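Local coordinates for Phosphoglucomutase/phosphomannomutase family protein (Burkholderia thailandensis, PDB 3UW2), which probably catalyses the intramolecular transfer of a phosphoryl group on hexose phosphates, as members of the phosphohexose mutase family do, with a bound metal ion, at residues Q285-A290 against K307-L312; P389-T394 against R454-S459; Y435-G440 against A464-D469. All blocks are in the same frame, centred on the assembly; numbering follows the deposited sequence.

Interaction 1 of 3, residues Q285-A290 against K307-L312; sequences QLMLFA and KCTRNL
M287 and L312 meet where two helices of an alpha/beta/alpha domain pack, the third such domain of this phosphohexose mutase. Helix 282-296 leads into strand 301-305, and the chain then turns through residues 307-310 into helix 311-318; the contact therefore joins a helix to the start of the next helix after an intervening strand. It illustrates how a helix start can combine apolar packing with polar bonds of its own.

The packing is all van der Waals, with no hydrogen bond crossing between the segments. CG of M287 lies 3.6 Å from CD2 of L312, the two side chains passing each other at a slant. Further along, the methionine chain bends at chi3 (-78°), which carries CE round to the methyl CG2 of T309, 3.9 Å away. SD, at that bend, lies beside the backbone O and the CB of N311. The preceding residue, L286, sends CD2 to CD1 of L312, the side chains crossing almost at right angles at the longer distance of 4.2 Å. P389, in a loop, also touches M287 and N311.

The polar bonds belong to the helix start. T309 N is bound by D283, near the start of helix 282-296, and T309 OG1 is also hydrogen-bonded to E456. With OG1 anti to the backbone N (chi1 179°), the same oxygen caps the new helix: N311 N donates to T309 OG1 at 2.9 Å, with an N-H...O angle of 163°.

Interaction 2 of 3, residues P389-T394 against R454-S459; sequences PNAVST and RFEATS. With EDO (1,2-ethanediol), chain G.
V392 and A457 form an antiparallel hydrogen-bonded pair that places strand 392-398 at the edge of the five-stranded antiparallel sheet of the C-terminal domain. V392 N donates to A457 O at 2.9 Å, and A457 N returns a bond of 2.9 Å to V392 O. S393 and E456 make the next, non-hydrogen-bonded pair, and CA of E456 adds a C-H...O contact to V392 O. Beyond it, T394 N reaches F455 O at 3.2 Å.

Side chains extend the pairing. The T394 hydroxyl, held between its own backbone N and carbonyl carbon (chi1 65°), turns back to F455 N, where OG1 accepts a weak bond of 3.1 Å; the same oxygen lies at the edge of the F455 ring. On the face shared by V392 and A457, CG2 of V392 approaches S459 O at 3.5 Å. E456 lies on the other face, where its CG packs against the methyl CB of A391 at 3.7 Å.

In the next shell, both carboxylate oxygens of E456 are engaged by the third domain, OE2 with T309 OG1 and OE1 with R310 N. R454 NH1 donates to O2 of the ethanediol at 2.6 Å, and this molecule, probably from the crystallisation liquor, is also bound by D283; R454 NH2 forms a salt bridge with E396. F470 and F485 meet the F455 ring edge-to-face.

Reciprocal backbone bonds thus fix the strand pairing, while the two hydrogen bonds received by E456 would stabilise its negative charge beside the start of helix 311-318 and couple this sheet to the preceding domain.

Interaction 3 of 3, residues Y435-G440 against A464-D469; sequences YPDGFG and ARIQDD
Y435 OH donates to OD2 of D469 at 2.9 Å, joining the end of one strand to the helix that packs on the sheet of the C-terminal domain. The oxygen is met on its anti side, 32° out of the carboxylate plane, and the phenol ring stands nearly perpendicular to that carboxylate. A second polar link starts within the turn: R465 grips D437 end-on, NH2 to OD1 at 2.9 Å and NH1 to OD2 at 3.0 Å. The carboxylate and guanidinium are close to coplanar. OD1 uses its syn lone pair for NH2, whereas the NH1 bond is more tilted. A bend at chi3 (73°) brings the arginine head to the aspartate and leaves NH2 beside the tyrosine ring, 3.6 Å from CD1.

Between these links I466 packs on the ring. Its CG1 sits over one face of the Y435 ring, 3.8 Å from the centroid, a CH-pi contact close to the ring normal. The other branch, CG2, meets CE2 of Y435 at 3.6 Å, while CD1, beyond CG1, continues to the backbone of G438, 3.9 Å from its C. The strand comes close to the isoleucine at two glycines, G438 and G440; the axes of strand 438-440 and helix segment 464-469 come within 8.8 Å, at 28° to each other.

The turn behind these groups is a type I beta turn from Y435 to G438, a hairpin connection between strands 431-435 and 438-444. Y435 N donates to G438 O across it. The side chains of F419 and F470 also touch Y435.

Polar bonds thus flank an apolar centre: the two-pronged salt bridge should restrain the arginine's rotation, and the phenol bond would stabilise the negative charge of D469 while holding the ring against I466.

From the N terminus, interaction 1 comes first, closing a short helix-strand-helix loop within the third domain before either of the others opens. Interaction 2 then spans from the strand that leaves that domain to the last strand of the C-terminal sheet. Interaction 3 opens within this span and closes beyond it, on helix 460-477, so the two cross along the chain. Strands 438-444 and 451-457 are neighbours in one sheet, and backbone bonds between E456 and F439 and between T458 and D437 join interactions 2 and 3 directly. R310 of interaction 1 touches both, T309 meets interaction 2 and C308 interaction 3, tying the third domain to the C-terminal domain.

Interaction 1 of 3, residues Q285-A290 against K307-L312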
ATOM      1  N   GLN A 285       5.657  11.807   5.853  1.00 29.56           N
ATOM      2  CA  GLN A 285       6.457  11.466   4.671  1.00 28.45           C
ATOM      3  C   GLN A 285       5.955  12.158   3.382  1.00 26.24           C
ATOM      4  O   GLN A 285       6.760  12.611   2.568  1.00 28.68           O
ATOM      5  CB  GLN A 285       6.451   9.964   4.452  1.00 30.39           C
ATOM      6  CG  GLN A 285       7.142   9.124   5.573  1.00 29.84           C
ATOM      7  CD  GLN A 285       7.089   7.630   5.201  1.00 33.17           C
ATOM      8  OE1 GLN A 285       7.414   7.229   4.040  1.00 30.75           O
ATOM      9  NE2 GLN A 285       6.601   6.812   6.124  1.00 32.32           N
ATOM     10  N   LEU A 286       4.666  12.079   3.135  1.00 25.81           N
ATOM     11  CA  LEU A 286       4.054  12.688   1.946  1.00 28.15           C
ATOM     12  C   LEU A 286       4.292  14.200   1.896  1.00 28.41           C
ATOM     13  O   LEU A 286       4.485  14.742   0.809  1.00 28.12           O
ATOM     14  CB  LEU A 286       2.544  12.390   1.862  1.00 28.61           C
ATOM     15  CG  LEU A 286       1.870  12.750   0.532  1.00 31.63           C
ATOM     16  CD1 LEU A 286       2.428  11.847  -0.561  1.00 29.75           C
ATOM     17  CD2 LEU A 286       0.371  12.561   0.642  1.00 33.06           C
ATOM     18  N   MET A 287       4.269  14.890   3.055  1.00 29.88           N
ATOM     19  CA  MET A 287       4.637  16.329   3.036  1.00 30.10           C
ATOM     20  C   MET A 287       6.037  16.542   2.429  1.00 31.02           C
ATOM     21  O   MET A 287       6.256  17.448   1.623  1.00 26.92           O
ATOM     22  CB  MET A 287       4.475  16.961   4.420  1.00 31.74           C
ATOM     23  CG  MET A 287       2.983  17.100   4.766  1.00 30.45           C
ATOM     24  SD  MET A 287       2.470  17.979   6.265  1.00 39.59           S
ATOM     25  CE  MET A 287       2.759  16.795   7.581  1.00 32.62           C
ATOM     26  N   LEU A 288       6.980  15.654   2.767  1.00 29.82           N
ATOM     27  CA  LEU A 288       8.353  15.887   2.381  1.00 27.51           C
ATOM     28  C   LEU A 288       8.487  15.610   0.875  1.00 29.32           C
ATOM     29  O   LEU A 288       9.202  16.320   0.113  1.00 29.49           O
ATOM     30  CB  LEU A 288       9.278  14.958   3.236  1.00 26.45           C
ATOM     31  CG  LEU A 288      10.791  15.066   3.080  1.00 28.71           C
ATOM     32  CD1 LEU A 288      11.334  16.311   3.827  1.00 28.50           C
ATOM     33  CD2 LEU A 288      11.536  13.788   3.559  1.00 27.71           C
ATOM     34  N   PHE A 289       7.807  14.558   0.440  1.00 28.28           N
ATOM     35  CA  PHE A 289       7.797  14.251  -0.998  1.00 27.18           C
ATOM     36  C   PHE A 289       7.073  15.349  -1.835  1.00 26.84           C
ATOM     37  O   PHE A 289       7.507  15.720  -2.914  1.00 25.09           O
ATOM     38  CB  PHE A 289       7.081  12.892  -1.180  1.00 24.15           C
ATOM     39  CG  PHE A 289       7.880  11.737  -0.661  1.00 26.04           C
ATOM     40  CD1 PHE A 289       9.224  11.567  -1.089  1.00 28.27           C
ATOM     41  CD2 PHE A 289       7.270  10.747   0.125  1.00 25.83           C
ATOM     42  CE1 PHE A 289       9.986  10.492  -0.622  1.00 27.90           C
ATOM     43  CE2 PHE A 289       8.035   9.654   0.593  1.00 28.35           C
ATOM     44  CZ  PHE A 289       9.395   9.545   0.205  1.00 28.32           C
ATOM     45  N   ALA A 290       5.937  15.815  -1.340  1.00 24.69           N
ATOM     46  CA  ALA A 290       5.131  16.813  -2.037  1.00 26.83           C
ATOM     47  C   ALA A 290       5.979  18.061  -2.197  1.00 28.86           C
ATOM     48  O   ALA A 290       5.914  18.729  -3.226  1.00 28.40           O
ATOM     49  CB  ALA A 290       3.882  17.172  -1.189  1.00 25.90           C
ATOM     50  N   LYS A 307      -7.826   9.848   6.223  1.00 31.62           N
ATOM     51  CA  LYS A 307      -7.127   9.597   7.503  1.00 33.15           C
ATOM     52  C   LYS A 307      -5.898  10.495   7.776  1.00 33.15           C
ATOM     53  O   LYS A 307      -5.293  10.368   8.828  1.00 37.26           O
ATOM     54  CB  LYS A 307      -6.635   8.148   7.556  1.00 30.40           C
ATOM     55  CG  LYS A 307      -7.778   7.131   7.671  1.00 34.15           C
ATOM     56  CD  LYS A 307      -7.294   5.679   7.556  1.00 33.76           C
ATOM     57  CE  LYS A 307      -8.485   4.740   7.803  1.00 36.39           C
ATOM     58  NZ  LYS A 307      -8.082   3.311   7.966  1.00 37.22           N
ATOM     59  N   CYS A 308      -5.476  11.334   6.804  1.00 33.88           N
ATOM     60  CA  CYS A 308      -4.189  12.030   6.875  1.00 32.41           C
ATOM     61  C   CYS A 308      -4.307  13.295   7.731  1.00 31.19           C
ATOM     62  O   CYS A 308      -5.377  13.825   7.844  1.00 31.97           O
ATOM     63  CB  CYS A 308      -3.683  12.393   5.494  1.00 30.90           C
ATOM     64  SG  CYS A 308      -2.983  10.949   4.638  1.00 33.42           S
ATOM     65  N   THR A 309      -3.194  13.768   8.287  1.00 30.78           N
ATOM     66  CA  THR A 309      -3.153  15.018   9.094  1.00 31.46           C
ATOM     67  C   THR A 309      -3.859  16.225   8.450  1.00 31.40           C
ATOM     68  O   THR A 309      -3.783  16.425   7.242  1.00 28.30           O
ATOM     69  CB  THR A 309      -1.694  15.437   9.441  1.00 29.11           C
ATOM     70  OG1 THR A 309      -1.722  16.645  10.188  1.00 30.36           O
ATOM     71  CG2 THR A 309      -0.875  15.666   8.249  1.00 28.41           C
ATOM     72  N   ARG A 310      -4.572  16.989   9.277  1.00 32.83           N
ATOM     73  CA  ARG A 310      -5.094  18.327   8.920  1.00 35.37           C
ATOM     74  C   ARG A 310      -3.930  19.154   8.279  1.00 36.45           C
ATOM     75  O   ARG A 310      -4.151  19.977   7.393  1.00 38.54           O
ATOM     76  CB  ARG A 310      -5.725  19.001  10.174  1.00 39.22           C
ATOM     77  CG  ARG A 310      -6.726  20.137   9.847  1.00 51.86           C
ATOM     78  CD  ARG A 310      -7.557  20.727  11.011  1.00 56.05           C
ATOM     79  NE  ARG A 310      -7.008  21.977  11.563  1.00 56.95           N
ATOM     80  CZ  ARG A 310      -5.808  22.091  12.151  1.00 62.72           C
ATOM     81  NH1 ARG A 310      -5.396  23.270  12.641  1.00 64.31           N
ATOM     82  NH2 ARG A 310      -5.002  21.034  12.259  1.00 63.53           N
ATOM     83  N   ASN A 311      -2.689  18.889   8.672  1.00 33.24           N
ATOM     84  CA  ASN A 311      -1.544  19.721   8.204  1.00 34.65           C
ATOM     85  C   ASN A 311      -1.212  19.625   6.725  1.00 33.83           C
ATOM     86  O   ASN A 311      -0.565  20.496   6.170  1.00 31.97           O
ATOM     87  CB  ASN A 311      -0.270  19.402   9.015  1.00 32.93           C
ATOM     88  CG  ASN A 311      -0.380  19.831  10.453  1.00 37.76           C
ATOM     89  OD1 ASN A 311      -0.981  20.862  10.760  1.00 34.05           O
ATOM     90  ND2 ASN A 311       0.233  19.058  11.348  1.00 37.93           N
ATOM     91  N   LEU A 312      -1.631  18.556   6.079  1.00 30.71           N
ATOM     92  CA  LEU A 312      -1.310  18.408   4.670  1.00 31.78           C
ATOM     93  C   LEU A 312      -1.899  19.468   3.720  1.00 30.99           C
ATOM     94  O   LEU A 312      -1.200  19.956   2.828  1.00 34.78           O
ATOM     95  CB  LEU A 312      -1.693  16.967   4.189  1.00 31.54           C
ATOM     96  CG  LEU A 312      -0.548  15.976   4.073  1.00 30.45           C
ATOM     97  CD1 LEU A 312      -1.024  14.505   4.083  1.00 29.72           C
ATOM     98  CD2 LEU A 312       0.172  16.269   2.749  1.00 27.87           C
TER

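Interaction 2 of 3, residues P389-T394 against R454-S459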
ATOM      1  N   PRO A 389       5.841  19.098  10.061  1.00 34.65           N
ATOM      2  CA  PRO A 389       4.695  19.465  10.903  1.00 35.20           C
ATOM      3  C   PRO A 389       4.136  18.206  11.597  1.00 33.78           C
ATOM      4  O   PRO A 389       4.151  17.113  11.022  1.00 30.41           O
ATOM      5  CB  PRO A 389       3.664  19.989   9.886  1.00 36.56           C
ATOM      6  CG  PRO A 389       4.463  20.403   8.659  1.00 33.68           C
ATOM      7  CD  PRO A 389       5.744  19.627   8.687  1.00 33.50           C
ATOM      8  N   ASN A 390       3.579  18.387  12.781  1.00 35.64           N
ATOM      9  CA  ASN A 390       3.150  17.286  13.645  1.00 38.82           C
ATOM     10  C   ASN A 390       1.967  17.768  14.465  1.00 39.21           C
ATOM     11  O   ASN A 390       1.680  18.967  14.452  1.00 42.10           O
ATOM     12  CB  ASN A 390       4.312  16.867  14.592  1.00 38.15           C
ATOM     13  CG  ASN A 390       4.289  15.368  14.904  1.00 40.10           C
ATOM     14  OD1 ASN A 390       3.408  14.616  14.433  1.00 40.07           O
ATOM     15  ND2 ASN A 390       5.260  14.917  15.675  1.00 41.97           N
ATOM     16  N   ALA A 391       1.269  16.877  15.170  1.00 35.64           N
ATOM     17  CA  ALA A 391       0.081  17.300  15.968  1.00 37.27           C
ATOM     18  C   ALA A 391      -0.135  16.249  17.010  1.00 39.18           C
ATOM     19  O   ALA A 391       0.548  15.302  16.995  1.00 41.24           O
ATOM     20  CB  ALA A 391      -1.126  17.411  15.058  1.00 37.20           C
ATOM     21  N   VAL A 392      -1.069  16.370  17.937  1.00 46.73           N
ATOM     22  CA  VAL A 392      -1.285  15.215  18.821  1.00 46.14           C
ATOM     23  C   VAL A 392      -2.364  14.368  18.169  1.00 45.52           C
ATOM     24  O   VAL A 392      -3.220  14.925  17.467  1.00 44.27           O
ATOM     25  CB  VAL A 392      -1.675  15.615  20.279  1.00 48.47           C
ATOM     26  CG1 VAL A 392      -0.713  16.658  20.833  1.00 49.93           C
ATOM     27  CG2 VAL A 392      -3.078  16.165  20.326  1.00 51.39           C
ATOM     28  N   SER A 393      -2.354  13.053  18.388  1.00 46.55           N
ATOM     29  CA  SER A 393      -3.475  12.165  17.935  1.00 51.24           C
ATOM     30  C   SER A 393      -3.817  10.996  18.880  1.00 59.68           C
ATOM     31  O   SER A 393      -3.034  10.649  19.774  1.00 59.97           O
ATOM     32  CB  SER A 393      -3.243  11.573  16.538  1.00 51.60           C
ATOM     33  OG  SER A 393      -1.872  11.523  16.210  1.00 54.08           O
ATOM     34  N   THR A 394      -5.006  10.421  18.663  1.00 57.79           N
ATOM     35  CA  THR A 394      -5.420   9.114  19.221  1.00 56.59           C
ATOM     36  C   THR A 394      -5.088   7.945  18.293  1.00 52.23           C
ATOM     37  O   THR A 394      -4.950   8.120  17.091  1.00 48.01           O
ATOM     38  CB  THR A 394      -6.960   9.050  19.407  1.00 59.84           C
ATOM     39  OG1 THR A 394      -7.614   9.119  18.110  1.00 62.24           O
ATOM     40  CG2 THR A 394      -7.471  10.141  20.373  1.00 59.43           C
ATOM     41  N   ARG A 454     -10.932   8.075  14.182  1.00 57.15           N
ATOM     42  CA  ARG A 454      -9.659   8.678  14.608  1.00 55.95           C
ATOM     43  C   ARG A 454      -9.696  10.201  14.827  1.00 50.82           C
ATOM     44  O   ARG A 454     -10.542  10.906  14.291  1.00 48.12           O
ATOM     45  CB  ARG A 454      -8.484   8.262  13.718  1.00 57.05           C
ATOM     46  CG  ARG A 454      -8.475   8.828  12.313  1.00 55.49           C
ATOM     47  CD  ARG A 454      -7.104   8.624  11.680  1.00 57.94           C
ATOM     48  NE  ARG A 454      -6.750   7.219  11.393  1.00 60.67           N
ATOM     49  CZ  ARG A 454      -5.493   6.757  11.338  1.00 64.13           C
ATOM     50  NH1 ARG A 454      -4.459   7.569  11.551  1.00 63.24           N
ATOM     51  NH2 ARG A 454      -5.253   5.476  11.057  1.00 70.27           N
ATOM     52  N   PHE A 455      -8.786  10.674  15.662  1.00 50.86           N
ATOM     53  CA  PHE A 455      -8.832  12.028  16.152  1.00 47.57           C
ATOM     54  C   PHE A 455      -7.435  12.622  16.065  1.00 43.82           C
ATOM     55  O   PHE A 455      -6.452  11.909  16.265  1.00 45.22           O
ATOM     56  CB  PHE A 455      -9.393  12.033  17.586  1.00 49.27           C
ATOM     57  CG  PHE A 455     -10.820  11.545  17.683  1.00 52.76           C
ATOM     58  CD1 PHE A 455     -11.877  12.341  17.252  1.00 51.56           C
ATOM     59  CD2 PHE A 455     -11.122  10.268  18.193  1.00 58.39           C
ATOM     60  CE1 PHE A 455     -13.192  11.873  17.308  1.00 54.08           C
ATOM     61  CE2 PHE A 455     -12.437   9.812  18.281  1.00 58.84           C
ATOM     62  CZ  PHE A 455     -13.475  10.621  17.844  1.00 58.82           C
ATOM     63  N   GLU A 456      -7.355  13.903  15.702  1.00 39.06           N
ATOM     64  CA  GLU A 456      -6.096  14.649  15.711  1.00 39.06           C
ATOM     65  C   GLU A 456      -6.394  16.071  16.183  1.00 37.06           C
ATOM     66  O   GLU A 456      -7.427  16.650  15.823  1.00 36.24           O
ATOM     67  CB  GLU A 456      -5.517  14.729  14.306  1.00 38.95           C
ATOM     68  CG  GLU A 456      -4.142  15.353  14.223  1.00 40.97           C
ATOM     69  CD  GLU A 456      -3.790  15.827  12.828  1.00 41.24           C
ATOM     70  OE1 GLU A 456      -4.591  16.552  12.213  1.00 42.68           O
ATOM     71  OE2 GLU A 456      -2.687  15.530  12.358  1.00 44.14           O
ATOM     72  N   ALA A 457      -5.484  16.650  16.953  1.00 36.98           N
ATOM     73  CA  ALA A 457      -5.672  18.046  17.378  1.00 36.49           C
ATOM     74  C   ALA A 457      -4.348  18.778  17.593  1.00 37.21           C
ATOM     75  O   ALA A 457      -3.294  18.148  17.635  1.00 40.26           O
ATOM     76  CB  ALA A 457      -6.520  18.084  18.631  1.00 36.21           C
ATOM     77  N   THR A 458      -4.414  20.107  17.706  1.00 35.87           N
ATOM     78  CA  THR A 458      -3.241  20.958  17.918  1.00 36.48           C
ATOM     79  C   THR A 458      -2.844  21.093  19.393  1.00 37.49           C
ATOM     80  O   THR A 458      -1.873  21.750  19.680  1.00 37.51           O
ATOM     81  CB  THR A 458      -3.474  22.347  17.321  1.00 37.00           C
ATOM     82  OG1 THR A 458      -4.554  22.994  18.023  1.00 38.24           O
ATOM     83  CG2 THR A 458      -3.761  22.251  15.815  1.00 34.41           C
ATOM     84  N   SER A 459      -3.608  20.477  20.316  1.00 37.40           N
ATOM     85  CA  SER A 459      -3.208  20.362  21.728  1.00 41.70           C
ATOM     86  C   SER A 459      -3.956  19.204  22.393  1.00 44.09           C
ATOM     87  O   SER A 459      -4.953  18.670  21.840  1.00 39.90           O
ATOM     88  CB  SER A 459      -3.473  21.661  22.500  1.00 42.27           C
ATOM     89  OG  SER A 459      -4.870  21.882  22.528  1.00 41.68           O
TER
HETATM   90  C1  EDO G 470      -3.662  11.531  11.024  1.00 49.24           C
HETATM   91  O1  EDO G 470      -2.270  11.746  11.284  1.00 41.60           O
HETATM   92  C2  EDO G 470      -4.381  11.131  12.315  1.00 49.24           C
HETATM   93  O2  EDO G 470      -3.858   9.845  12.641  1.00 51.70           O

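Interaction 3 of 3, residues Y435-G440 against A464-D469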
ATOM      1  N   TYR A 435     -12.317  20.838  12.536  1.00 41.57           N
ATOM      2  CA  TYR A 435     -12.445  21.949  13.496  1.00 41.44           C
ATOM      3  C   TYR A 435     -11.303  22.913  13.285  1.00 40.50           C
ATOM      4  O   TYR A 435     -10.325  22.571  12.629  1.00 36.63           O
ATOM      5  CB  TYR A 435     -12.370  21.432  14.918  1.00 42.10           C
ATOM      6  CG  TYR A 435     -13.442  20.423  15.331  1.00 44.40           C
ATOM      7  CD1 TYR A 435     -14.484  20.803  16.166  1.00 46.54           C
ATOM      8  CD2 TYR A 435     -13.385  19.075  14.925  1.00 42.36           C
ATOM      9  CE1 TYR A 435     -15.437  19.875  16.590  1.00 47.59           C
ATOM     10  CE2 TYR A 435     -14.358  18.150  15.332  1.00 43.50           C
ATOM     11  CZ  TYR A 435     -15.378  18.561  16.165  1.00 45.95           C
ATOM     12  OH  TYR A 435     -16.352  17.661  16.589  1.00 48.28           O
ATOM     13  N   PRO A 436     -11.392  24.113  13.888  1.00 43.35           N
ATOM     14  CA  PRO A 436     -10.272  25.047  13.725  1.00 42.48           C
ATOM     15  C   PRO A 436      -8.935  24.474  14.294  1.00 40.44           C
ATOM     16  O   PRO A 436      -7.849  24.882  13.860  1.00 39.47           O
ATOM     17  CB  PRO A 436     -10.742  26.288  14.503  1.00 45.98           C
ATOM     18  CG  PRO A 436     -12.254  26.142  14.582  1.00 48.52           C
ATOM     19  CD  PRO A 436     -12.464  24.672  14.738  1.00 44.97           C
ATOM     20  N   ASP A 437      -9.034  23.521  15.221  1.00 37.19           N
ATOM     21  CA  ASP A 437      -7.857  23.021  15.910  1.00 36.50           C
ATOM     22  C   ASP A 437      -7.692  21.513  15.840  1.00 36.27           C
ATOM     23  O   ASP A 437      -7.035  20.943  16.696  1.00 35.74           O
ATOM     24  CB  ASP A 437      -7.912  23.441  17.390  1.00 38.24           C
ATOM     25  CG  ASP A 437      -9.245  23.125  18.049  1.00 37.71           C
ATOM     26  OD1 ASP A 437     -10.121  22.452  17.460  1.00 35.25           O
ATOM     27  OD2 ASP A 437      -9.429  23.576  19.200  1.00 39.06           O
ATOM     28  N   GLY A 438      -8.227  20.875  14.791  1.00 36.06           N
ATOM     29  CA  GLY A 438      -8.090  19.432  14.623  1.00 34.79           C
ATOM     30  C   GLY A 438      -9.220  18.808  13.817  1.00 35.11           C
ATOM     31  O   GLY A 438     -10.017  19.522  13.171  1.00 35.30           O
ATOM     32  N   PHE A 439      -9.314  17.479  13.847  1.00 34.15           N
ATOM     33  CA  PHE A 439     -10.367  16.796  13.086  1.00 34.66           C
ATOM     34  C   PHE A 439     -10.712  15.484  13.712  1.00 37.41           C
ATOM     35  O   PHE A 439      -9.876  14.905  14.433  1.00 37.96           O
ATOM     36  CB  PHE A 439      -9.982  16.551  11.593  1.00 35.27           C
ATOM     37  CG  PHE A 439      -9.157  15.318  11.375  1.00 36.52           C
ATOM     38  CD1 PHE A 439      -9.760  14.038  11.264  1.00 38.12           C
ATOM     39  CD2 PHE A 439      -7.771  15.417  11.236  1.00 36.69           C
ATOM     40  CE1 PHE A 439      -8.973  12.899  11.024  1.00 37.97           C
ATOM     41  CE2 PHE A 439      -6.981  14.286  11.036  1.00 36.09           C
ATOM     42  CZ  PHE A 439      -7.585  13.028  10.920  1.00 38.66           C
ATOM     43  N   GLY A 440     -11.967  15.068  13.505  1.00 38.20           N
ATOM     44  CA  GLY A 440     -12.503  13.734  13.901  1.00 39.21           C
ATOM     45  C   GLY A 440     -12.948  13.001  12.622  1.00 38.41           C
ATOM     46  O   GLY A 440     -13.433  13.627  11.655  1.00 37.49           O
ATOM     47  N   ALA A 464      -9.276  16.280  23.404  1.00 47.28           N
ATOM     48  CA  ALA A 464     -10.296  15.834  24.334  1.00 52.03           C
ATOM     49  C   ALA A 464     -11.676  16.426  24.019  1.00 54.45           C
ATOM     50  O   ALA A 464     -12.677  15.709  24.047  1.00 57.91           O
ATOM     51  CB  ALA A 464      -9.878  16.146  25.744  1.00 54.02           C
ATOM     52  N   ARG A 465     -11.729  17.713  23.688  1.00 53.71           N
ATOM     53  CA  ARG A 465     -13.000  18.365  23.394  1.00 54.68           C
ATOM     54  C   ARG A 465     -13.594  17.731  22.131  1.00 55.66           C
ATOM     55  O   ARG A 465     -14.810  17.502  22.036  1.00 59.01           O
ATOM     56  CB  ARG A 465     -12.813  19.891  23.288  1.00 54.26           C
ATOM     57  CG  ARG A 465     -14.090  20.698  23.166  1.00 55.76           C
ATOM     58  CD  ARG A 465     -13.893  22.013  22.419  1.00 53.60           C
ATOM     59  NE  ARG A 465     -13.711  21.844  20.960  1.00 50.71           N
ATOM     60  CZ  ARG A 465     -12.543  21.928  20.299  1.00 49.22           C
ATOM     61  NH1 ARG A 465     -11.427  22.163  20.973  1.00 48.58           N
ATOM     62  NH2 ARG A 465     -12.468  21.753  18.951  1.00 43.22           N
ATOM     63  N   ILE A 466     -12.741  17.374  21.183  1.00 50.96           N
ATOM     64  CA  ILE A 466     -13.243  16.814  19.923  1.00 50.20           C
ATOM     65  C   ILE A 466     -13.929  15.455  20.125  1.00 52.46           C
ATOM     66  O   ILE A 466     -15.080  15.233  19.681  1.00 51.13           O
ATOM     67  CB  ILE A 466     -12.165  16.813  18.827  1.00 44.09           C
ATOM     68  CG1 ILE A 466     -11.935  18.253  18.402  1.00 43.73           C
ATOM     69  CG2 ILE A 466     -12.579  15.996  17.597  1.00 44.31           C
ATOM     70  CD1 ILE A 466     -10.776  18.418  17.424  1.00 39.77           C
ATOM     71  N   GLN A 467     -13.223  14.553  20.790  1.00 54.61           N
ATOM     72  CA  GLN A 467     -13.849  13.321  21.275  1.00 61.52           C
ATOM     73  C   GLN A 467     -15.157  13.542  22.066  1.00 65.00           C
ATOM     74  O   GLN A 467     -16.188  12.977  21.724  1.00 65.85           O
ATOM     75  CB  GLN A 467     -12.849  12.574  22.132  1.00 62.20           C
ATOM     76  CG  GLN A 467     -11.599  12.299  21.339  1.00 58.92           C
ATOM     77  CD  GLN A 467     -10.594  11.571  22.163  1.00 62.34           C
ATOM     78  OE1 GLN A 467     -10.299  10.422  21.908  1.00 66.19           O
ATOM     79  NE2 GLN A 467     -10.078  12.227  23.173  1.00 64.12           N
ATOM     80  N   ASP A 468     -15.106  14.363  23.107  1.00 67.06           N
ATOM     81  CA  ASP A 468     -16.318  14.749  23.831  1.00 72.74           C
ATOM     82  C   ASP A 468     -17.459  15.115  22.887  1.00 74.32           C
ATOM     83  O   ASP A 468     -18.629  14.827  23.165  1.00 77.67           O
ATOM     84  CB  ASP A 468     -16.041  15.925  24.761  1.00 74.88           C
ATOM     85  CG  ASP A 468     -15.085  15.563  25.879  1.00 79.72           C
ATOM     86  OD1 ASP A 468     -14.598  14.402  25.875  1.00 79.70           O
ATOM     87  OD2 ASP A 468     -14.818  16.431  26.758  1.00 81.93           O
ATOM     88  N   ASP A 469     -17.115  15.748  21.770  1.00 69.13           N
ATOM     89  CA  ASP A 469     -18.118  16.168  20.827  1.00 70.45           C
ATOM     90  C   ASP A 469     -18.634  14.940  20.069  1.00 70.36           C
ATOM     91  O   ASP A 469     -19.856  14.726  19.974  1.00 69.52           O
ATOM     92  CB  ASP A 469     -17.546  17.217  19.871  1.00 71.17           C
ATOM     93  CG  ASP A 469     -18.609  18.134  19.315  1.00 76.45           C
ATOM     94  OD1 ASP A 469     -19.249  18.881  20.094  1.00 84.86           O
ATOM     95  OD2 ASP A 469     -18.811  18.099  18.093  1.00 76.20           O
TER